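Local coordinates for protein mite allergen Der p 5 (Dermatophagoides pteronyssinus, PDB 3MQ1) that is an IgE-binding house dust mite allergen of the group 5 family, its biological role in the mite not established, that self-associates into homodimers and larger assemblies, at residues 25-30 against 96-101; 48-53 against 86-91. All blocks are in the same frame, centred on the assembly; numbering follows the deposited sequence.

Contact 1 (25-30 against 96-101)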
ATOM      1  N   GLU B  25      19.281 -26.064 -18.084  1.00 92.22           N
ATOM      2  CA  GLU B  25      19.364 -27.249 -18.930  1.00 93.99           C
ATOM      3  C   GLU B  25      20.551 -28.119 -18.532  1.00 97.30           C
ATOM      4  O   GLU B  25      20.466 -29.348 -18.552  1.00114.84           O
ATOM      5  CB  GLU B  25      19.460 -26.852 -20.404  1.00 87.73           C
ATOM      6  CG  GLU B  25      18.340 -25.933 -20.870  1.00 90.00           C
ATOM      7  CD  GLU B  25      16.962 -26.530 -20.650  1.00 95.72           C
ATOM      8  OE1 GLU B  25      16.848 -27.774 -20.609  1.00 99.08           O
ATOM      9  OE2 GLU B  25      15.992 -25.755 -20.526  1.00 99.55           O
ATOM     10  N   GLN B  26      21.657 -27.477 -18.169  1.00 91.86           N
ATOM     11  CA  GLN B  26      22.833 -28.189 -17.683  1.00 89.68           C
ATOM     12  C   GLN B  26      22.474 -29.032 -16.466  1.00 89.78           C
ATOM     13  O   GLN B  26      22.851 -30.199 -16.372  1.00101.66           O
ATOM     14  CB  GLN B  26      23.946 -27.203 -17.322  1.00 93.89           C
ATOM     15  CG  GLN B  26      24.564 -26.490 -18.513  1.00111.19           C
ATOM     16  CD  GLN B  26      25.527 -25.396 -18.098  1.00122.75           C
ATOM     17  OE1 GLN B  26      25.265 -24.650 -17.154  1.00118.04           O
ATOM     18  NE2 GLN B  26      26.646 -25.290 -18.805  1.00129.55           N
ATOM     19  N   ILE B  27      21.739 -28.427 -15.537  1.00 81.82           N
ATOM     20  CA  ILE B  27      21.303 -29.118 -14.330  1.00 78.45           C
ATOM     21  C   ILE B  27      20.406 -30.302 -14.679  1.00 90.39           C
ATOM     22  O   ILE B  27      20.502 -31.368 -14.070  1.00101.08           O
ATOM     23  CB  ILE B  27      20.545 -28.169 -13.383  1.00 67.62           C
ATOM     24  CG1 ILE B  27      21.414 -26.957 -13.039  1.00 89.29           C
ATOM     25  CG2 ILE B  27      20.118 -28.900 -12.120  1.00 84.31           C
ATOM     26  CD1 ILE B  27      20.735 -25.955 -12.130  1.00105.70           C
ATOM     27  N   ASN B  28      19.538 -30.107 -15.666  1.00 75.96           N
ATOM     28  CA  ASN B  28      18.635 -31.162 -16.114  1.00 79.98           C
ATOM     29  C   ASN B  28      19.388 -32.384 -16.629  1.00 92.88           C
ATOM     30  O   ASN B  28      19.260 -33.479 -16.082  1.00 88.94           O
ATOM     31  CB  ASN B  28      17.688 -30.637 -17.195  1.00 74.90           C
ATOM     32  CG  ASN B  28      16.752 -29.562 -16.678  1.00103.93           C
ATOM     33  OD1 ASN B  28      16.759 -29.234 -15.492  1.00124.05           O
ATOM     34  ND2 ASN B  28      15.936 -29.010 -17.569  1.00104.71           N
ATOM     35  N   HIS B  29      20.175 -32.188 -17.682  1.00 94.45           N
ATOM     36  CA  HIS B  29      20.957 -33.269 -18.271  1.00112.67           C
ATOM     37  C   HIS B  29      21.863 -33.930 -17.239  1.00113.69           C
ATOM     38  O   HIS B  29      22.114 -35.135 -17.302  1.00127.46           O
ATOM     39  CB  HIS B  29      21.790 -32.753 -19.446  1.00109.25           C
ATOM     40  CG  HIS B  29      22.761 -33.757 -19.983  1.00125.18           C
ATOM     41  ND1 HIS B  29      22.388 -34.771 -20.840  1.00133.85           N
ATOM     42  CD2 HIS B  29      24.094 -33.902 -19.786  1.00133.38           C
ATOM     43  CE1 HIS B  29      23.447 -35.498 -21.146  1.00144.27           C
ATOM     44  NE2 HIS B  29      24.495 -34.992 -20.521  1.00143.67           N
ATOM     45  N   PHE B  30      22.353 -33.137 -16.292  1.00 89.94           N
ATOM     46  CA  PHE B  30      23.216 -33.651 -15.236  1.00 83.12           C
ATOM     47  C   PHE B  30      22.532 -34.774 -14.464  1.00100.18           C
ATOM     48  O   PHE B  30      23.133 -35.814 -14.200  1.00116.28           O
ATOM     49  CB  PHE B  30      23.626 -32.528 -14.282  1.00 79.13           C
ATOM     50  CG  PHE B  30      24.366 -33.004 -13.065  1.00 82.80           C
ATOM     51  CD1 PHE B  30      25.733 -33.227 -13.111  1.00 99.33           C
ATOM     52  CD2 PHE B  30      23.695 -33.229 -11.875  1.00 80.92           C
ATOM     53  CE1 PHE B  30      26.415 -33.667 -11.993  1.00111.12           C
ATOM     54  CE2 PHE B  30      24.372 -33.669 -10.753  1.00103.31           C
ATOM     55  CZ  PHE B  30      25.734 -33.887 -10.812  1.00112.95           C
ATOM     56  N   ALA B  96      22.955 -26.475  -3.837  1.00 82.14           N
ATOM     57  CA  ALA B  96      22.968 -27.444  -2.750  1.00 87.13           C
ATOM     58  C   ALA B  96      22.296 -28.741  -3.184  1.00 96.02           C
ATOM     59  O   ALA B  96      22.813 -29.831  -2.941  1.00 92.17           O
ATOM     60  CB  ALA B  96      22.282 -26.873  -1.520  1.00 83.19           C
ATOM     61  N   ARG B  97      21.141 -28.614  -3.830  1.00 91.64           N
ATOM     62  CA  ARG B  97      20.411 -29.772  -4.329  1.00 98.26           C
ATOM     63  C   ARG B  97      21.241 -30.514  -5.371  1.00110.64           C
ATOM     64  O   ARG B  97      21.187 -31.739  -5.466  1.00125.70           O
ATOM     65  CB  ARG B  97      19.074 -29.343  -4.936  1.00 67.14           C
ATOM     66  CG  ARG B  97      18.155 -30.502  -5.295  1.00 87.00           C
ATOM     67  CD  ARG B  97      16.941 -30.028  -6.080  1.00 81.77           C
ATOM     68  NE  ARG B  97      17.301 -29.575  -7.421  1.00 92.28           N
ATOM     69  CZ  ARG B  97      17.338 -30.364  -8.489  1.00101.11           C
ATOM     70  NH1 ARG B  97      17.038 -31.651  -8.377  1.00110.20           N
ATOM     71  NH2 ARG B  97      17.676 -29.867  -9.672  1.00 89.41           N
ATOM     72  N   VAL B  98      22.010 -29.759  -6.149  1.00 99.55           N
ATOM     73  CA  VAL B  98      22.867 -30.335  -7.177  1.00105.81           C
ATOM     74  C   VAL B  98      24.023 -31.116  -6.559  1.00114.57           C
ATOM     75  O   VAL B  98      24.370 -32.201  -7.023  1.00123.25           O
ATOM     76  CB  VAL B  98      23.435 -29.247  -8.111  1.00101.82           C
ATOM     77  CG1 VAL B  98      24.444 -29.848  -9.077  1.00110.66           C
ATOM     78  CG2 VAL B  98      22.310 -28.556  -8.866  1.00 82.68           C
ATOM     79  N   LYS B  99      24.613 -30.556  -5.508  1.00103.75           N
ATOM     80  CA  LYS B  99      25.738 -31.193  -4.833  1.00 90.36           C
ATOM     81  C   LYS B  99      25.322 -32.484  -4.134  1.00102.81           C
ATOM     82  O   LYS B  99      26.060 -33.470  -4.145  1.00 99.32           O
ATOM     83  CB  LYS B  99      26.377 -30.234  -3.825  1.00 87.30           C
ATOM     84  CG  LYS B  99      27.044 -29.022  -4.454  1.00 85.04           C
ATOM     85  CD  LYS B  99      27.711 -28.155  -3.398  1.00 86.17           C
ATOM     86  CE  LYS B  99      28.419 -26.965  -4.025  1.00 86.29           C
ATOM     87  NZ  LYS B  99      29.088 -26.117  -2.999  1.00 93.97           N
ATOM     88  N   LYS B 100      24.138 -32.475  -3.529  1.00105.93           N
ATOM     89  CA  LYS B 100      23.646 -33.636  -2.797  1.00105.34           C
ATOM     90  C   LYS B 100      23.089 -34.706  -3.732  1.00107.32           C
ATOM     91  O   LYS B 100      22.254 -35.518  -3.333  1.00106.37           O
ATOM     92  CB  LYS B 100      22.585 -33.222  -1.774  1.00102.03           C
ATOM     93  CG  LYS B 100      21.333 -32.616  -2.386  1.00106.35           C
ATOM     94  CD  LYS B 100      20.319 -32.246  -1.314  1.00100.75           C
ATOM     95  N   ILE B 101      23.554 -34.701  -4.976  1.00104.50           N
ATOM     96  CA  ILE B 101      23.147 -35.707  -5.950  1.00102.90           C
ATOM     97  C   ILE B 101      24.224 -36.775  -6.113  1.00122.63           C
ATOM     98  O   ILE B 101      25.378 -36.468  -6.409  1.00121.96           O
ATOM     99  CB  ILE B 101      22.838 -35.079  -7.324  1.00 89.06           C
ATOM    100  CG1 ILE B 101      21.532 -34.288  -7.264  1.00 96.90           C
ATOM    101  CG2 ILE B 101      22.750 -36.156  -8.394  1.00 74.13           C
ATOM    102  CD1 ILE B 101      21.101 -33.718  -8.598  1.00106.18           C
TER

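Contact 2 (48-53 against 86-91)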
ATOM      1  N   THR B  48      30.579 -18.516  -9.883  1.00 74.32           N
ATOM      2  CA  THR B  48      30.966 -17.264 -10.525  1.00 74.75           C
ATOM      3  C   THR B  48      29.795 -16.290 -10.579  1.00 73.81           C
ATOM      4  O   THR B  48      29.942 -15.110 -10.261  1.00 59.39           O
ATOM      5  CB  THR B  48      31.494 -17.500 -11.950  1.00 74.77           C
ATOM      6  OG1 THR B  48      32.577 -18.439 -11.914  1.00 67.17           O
ATOM      7  CG2 THR B  48      31.982 -16.195 -12.560  1.00 66.02           C
ATOM      8  N   ILE B  49      28.634 -16.793 -10.984  1.00 66.40           N
ATOM      9  CA  ILE B  49      27.426 -15.981 -11.045  1.00 51.63           C
ATOM     10  C   ILE B  49      27.108 -15.373  -9.683  1.00 58.44           C
ATOM     11  O   ILE B  49      26.814 -14.183  -9.578  1.00 68.45           O
ATOM     12  CB  ILE B  49      26.217 -16.806 -11.520  1.00 47.00           C
ATOM     13  CG1 ILE B  49      26.493 -17.412 -12.897  1.00 49.10           C
ATOM     14  CG2 ILE B  49      24.964 -15.945 -11.553  1.00 38.43           C
ATOM     15  CD1 ILE B  49      25.349 -18.238 -13.440  1.00 46.20           C
ATOM     16  N   ILE B  50      27.169 -16.199  -8.643  1.00 72.17           N
ATOM     17  CA  ILE B  50      26.912 -15.736  -7.285  1.00 76.10           C
ATOM     18  C   ILE B  50      27.876 -14.618  -6.904  1.00 63.68           C
ATOM     19  O   ILE B  50      27.476 -13.614  -6.313  1.00 50.66           O
ATOM     20  CB  ILE B  50      27.033 -16.881  -6.262  1.00 67.87           C
ATOM     21  CG1 ILE B  50      25.914 -17.903  -6.471  1.00 63.15           C
ATOM     22  CG2 ILE B  50      26.986 -16.336  -4.844  1.00 58.55           C
ATOM     23  CD1 ILE B  50      26.004 -19.103  -5.553  1.00 80.48           C
ATOM     24  N   ALA B  51      29.147 -14.799  -7.247  1.00 53.76           N
ATOM     25  CA  ALA B  51      30.166 -13.794  -6.971  1.00 57.03           C
ATOM     26  C   ALA B  51      29.824 -12.477  -7.656  1.00 69.75           C
ATOM     27  O   ALA B  51      30.009 -11.403  -7.083  1.00 72.56           O
ATOM     28  CB  ALA B  51      31.532 -14.288  -7.419  1.00 42.77           C
ATOM     29  N   MET B  52      29.324 -12.566  -8.885  1.00 55.23           N
ATOM     30  CA  MET B  52      28.906 -11.383  -9.627  1.00 59.70           C
ATOM     31  C   MET B  52      27.807 -10.636  -8.884  1.00 50.69           C
ATOM     32  O   MET B  52      27.909  -9.431  -8.652  1.00 39.49           O
ATOM     33  CB  MET B  52      28.423 -11.764 -11.027  1.00 65.11           C
ATOM     34  CG  MET B  52      27.568 -10.697 -11.692  1.00 62.72           C
ATOM     35  SD  MET B  52      27.167 -11.074 -13.408  1.00 88.11           S
ATOM     36  CE  MET B  52      28.778 -10.900 -14.171  1.00 91.45           C
ATOM     37  N   ILE B  53      26.755 -11.359  -8.513  1.00 45.26           N
ATOM     38  CA  ILE B  53      25.639 -10.776  -7.780  1.00 51.18           C
ATOM     39  C   ILE B  53      26.119 -10.090  -6.507  1.00 54.92           C
ATOM     40  O   ILE B  53      25.620  -9.027  -6.136  1.00 51.37           O
ATOM     41  CB  ILE B  53      24.590 -11.840  -7.413  1.00 49.97           C
ATOM     42  CG1 ILE B  53      24.079 -12.540  -8.673  1.00 50.44           C
ATOM     43  CG2 ILE B  53      23.441 -11.210  -6.644  1.00 62.14           C
ATOM     44  CD1 ILE B  53      23.014 -13.578  -8.401  1.00 60.82           C
ATOM     45  N   ILE B  86      16.948 -12.431  -4.668  1.00 75.87           N
ATOM     46  CA  ILE B  86      16.136 -13.576  -5.066  1.00 74.20           C
ATOM     47  C   ILE B  86      16.907 -14.526  -5.976  1.00 81.67           C
ATOM     48  O   ILE B  86      16.956 -15.731  -5.731  1.00 80.25           O
ATOM     49  CB  ILE B  86      14.843 -13.133  -5.777  1.00 62.65           C
ATOM     50  CG1 ILE B  86      13.966 -12.316  -4.828  1.00 59.48           C
ATOM     51  CG2 ILE B  86      14.082 -14.343  -6.298  1.00 72.29           C
ATOM     52  CD1 ILE B  86      12.648 -11.883  -5.433  1.00 56.55           C
ATOM     53  N   LEU B  87      17.506 -13.975  -7.027  1.00 71.98           N
ATOM     54  CA  LEU B  87      18.287 -14.768  -7.968  1.00 64.54           C
ATOM     55  C   LEU B  87      19.349 -15.590  -7.248  1.00 70.74           C
ATOM     56  O   LEU B  87      19.427 -16.806  -7.417  1.00 86.94           O
ATOM     57  CB  LEU B  87      18.943 -13.864  -9.014  1.00 56.48           C
ATOM     58  CG  LEU B  87      19.867 -14.556 -10.020  1.00 42.81           C
ATOM     59  CD1 LEU B  87      19.142 -15.692 -10.725  1.00 50.88           C
ATOM     60  CD2 LEU B  87      20.411 -13.553 -11.026  1.00 43.29           C
ATOM     61  N   GLU B  88      20.164 -14.916  -6.443  1.00 62.10           N
ATOM     62  CA  GLU B  88      21.232 -15.582  -5.705  1.00 64.80           C
ATOM     63  C   GLU B  88      20.669 -16.606  -4.726  1.00 90.73           C
ATOM     64  O   GLU B  88      21.260 -17.666  -4.517  1.00110.13           O
ATOM     65  CB  GLU B  88      22.087 -14.556  -4.959  1.00 58.07           C
ATOM     66  CG  GLU B  88      23.312 -15.149  -4.285  1.00 65.59           C
ATOM     67  CD  GLU B  88      24.083 -14.127  -3.476  1.00 74.95           C
ATOM     68  OE1 GLU B  88      23.473 -13.127  -3.047  1.00 67.20           O
ATOM     69  OE2 GLU B  88      25.297 -14.327  -3.265  1.00 79.83           O
ATOM     70  N   ARG B  89      19.528 -16.283  -4.127  1.00 94.03           N
ATOM     71  CA  ARG B  89      18.875 -17.179  -3.181  1.00103.31           C
ATOM     72  C   ARG B  89      18.609 -18.540  -3.815  1.00 95.48           C
ATOM     73  O   ARG B  89      19.002 -19.574  -3.276  1.00 94.46           O
ATOM     74  CB  ARG B  89      17.566 -16.570  -2.676  1.00122.21           C
ATOM     75  CG  ARG B  89      16.794 -17.459  -1.714  1.00137.19           C
ATOM     76  CD  ARG B  89      15.512 -16.788  -1.246  1.00149.49           C
ATOM     77  NE  ARG B  89      15.777 -15.517  -0.576  1.00159.07           N
ATOM     78  CZ  ARG B  89      14.834 -14.731  -0.064  1.00166.08           C
ATOM     79  NH1 ARG B  89      13.558 -15.084  -0.142  1.00174.40           N
ATOM     80  NH2 ARG B  89      15.167 -13.592   0.527  1.00161.14           N
ATOM     81  N   ASP B  90      17.938 -18.532  -4.963  1.00 97.81           N
ATOM     82  CA  ASP B  90      17.633 -19.765  -5.677  1.00 98.29           C
ATOM     83  C   ASP B  90      18.908 -20.461  -6.139  1.00 97.43           C
ATOM     84  O   ASP B  90      18.986 -21.689  -6.146  1.00120.69           O
ATOM     85  CB  ASP B  90      16.721 -19.482  -6.872  1.00 81.14           C
ATOM     86  CG  ASP B  90      15.360 -18.958  -6.455  1.00 85.23           C
ATOM     87  OD1 ASP B  90      15.086 -18.919  -5.237  1.00 96.66           O
ATOM     88  OD2 ASP B  90      14.565 -18.587  -7.344  1.00 80.29           O
ATOM     89  N   LEU B  91      19.906 -19.670  -6.520  1.00 74.55           N
ATOM     90  CA  LEU B  91      21.192 -20.211  -6.943  1.00 65.17           C
ATOM     91  C   LEU B  91      21.841 -21.017  -5.824  1.00 81.29           C
ATOM     92  O   LEU B  91      22.232 -22.167  -6.020  1.00 83.49           O
ATOM     93  CB  LEU B  91      22.130 -19.085  -7.382  1.00 50.71           C
ATOM     94  CG  LEU B  91      21.760 -18.336  -8.663  1.00 72.07           C
ATOM     95  CD1 LEU B  91      22.680 -17.144  -8.870  1.00 90.45           C
ATOM     96  CD2 LEU B  91      21.805 -19.270  -9.863  1.00 57.23           C
TER

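Contact 1 (25-30 against 96-101)
Apolar packing carries most of this contact, through the far end of one aromatic ring and three branched side chains. Phe-30, its CG anti to the backbone N (chi1 172°), reaches across tip to tip with Ile-101. Its CE2 lies 3.8 Å from Ile-101 CG2, and Ile-101 CD1 comes up to the ring edge, in plane, 3.9 Å from the same CE2. Val-98 approaches this ring atom with CG1, which is 4.2 Å from Phe-30 CE2, and turns its other methyl to Ile-27: Val-98 CG2 and Ile-27 CG2 meet at 3.9 Å, the two side chains crossing at about a right angle. The segments belong to helix 4-32 and helix 71-99, first and last of three helices connected up-down-up, so the two run in broadly the same direction here, and helix 36-63 supplies Met-38, Lys-39 and Ile-42 to the same Phe-30. Lys-100 leaves helical backbone angles, so Ile-101 packs from just beyond the helix end. Charged groups line one margin. Arg-97, bent at chi3 (69°), brings NH2 within 3.6 Å of Ile-27 CG2 in an oblique approach, while the same nitrogen forms salt bridges with Glu-94 and, on helix 4-32, Glu-31.

Contact 2 (48-53 against 86-91)
Segments 48-53 of helix 36-63 and 86-91 of helix 71-99 run nearly antiparallel, their axes 9.9 Å apart at closest approach with a signed crossing angle of -152°, and Ile-50 and Glu-88 have the nearest CA atoms, 5.9 Å apart. Ile-53 is the hub of the apolar packing. Its CG1 stands anti to the carbonyl carbon and an extended chi2 (-178°) carries CD1 against Leu-87, Glu-88 and Leu-91. That methyl lies 3.6 Å from Leu-91 CD1 and 3.7 Å from Leu-87 CG, and Glu-88 CB is also 3.7 Å from Ile-53 CD1. Leu-91 CD1 also receives Ile-49, whose CG2 is 3.7 Å away, the two side chains crossing at about a right angle. Ile-50 and Leu-91 lie alongside one another, pointing opposite ways, with Ile-50 CG1 4.1 Å from Leu-91 CB. Glu-88 lays its extended chain across Ile-50, so that its aliphatic part joins the apolar layer while its carboxylate comes over the CG2 methyl. Helix 36-63 meets the charge: Glu-88 OE1 forms an interhelical salt bridge with Arg-57, whereas OE2 has the like charge of Asp-54 close by, which could raise the proton affinity of either acid, though Arg-57 would offset this for Glu-88. Two consecutive antiparallel helices joined by a Leu/Ile layer form a helical hairpin, here 36-63 and 71-99 of the group 5 allergen fold.

Both contacts use helix 71-99: contact 2 pairs its middle with helix 36-63 near the centre of the chain, and contact 1 joins its C-terminal end to helix 4-32. In sequence, contact 2 falls between the two segments of contact 1. Their centres lie 16 Å apart and their nearest atoms about 5 Å, without touching. Segments 86-91 and 96-101 both fall within an immunodominant conformational IgE-binding epitope. At contact 2, Arg-8 and Leu-5 of the second subunit pack on Ile-86 and Asp-90, respectively, whereas contact 1 meets no other chain of the assembly. Bound pentanediols, probably from the crystallisation liquor, lie about 4 Å from the side chains of Ile-49 and Ile-53.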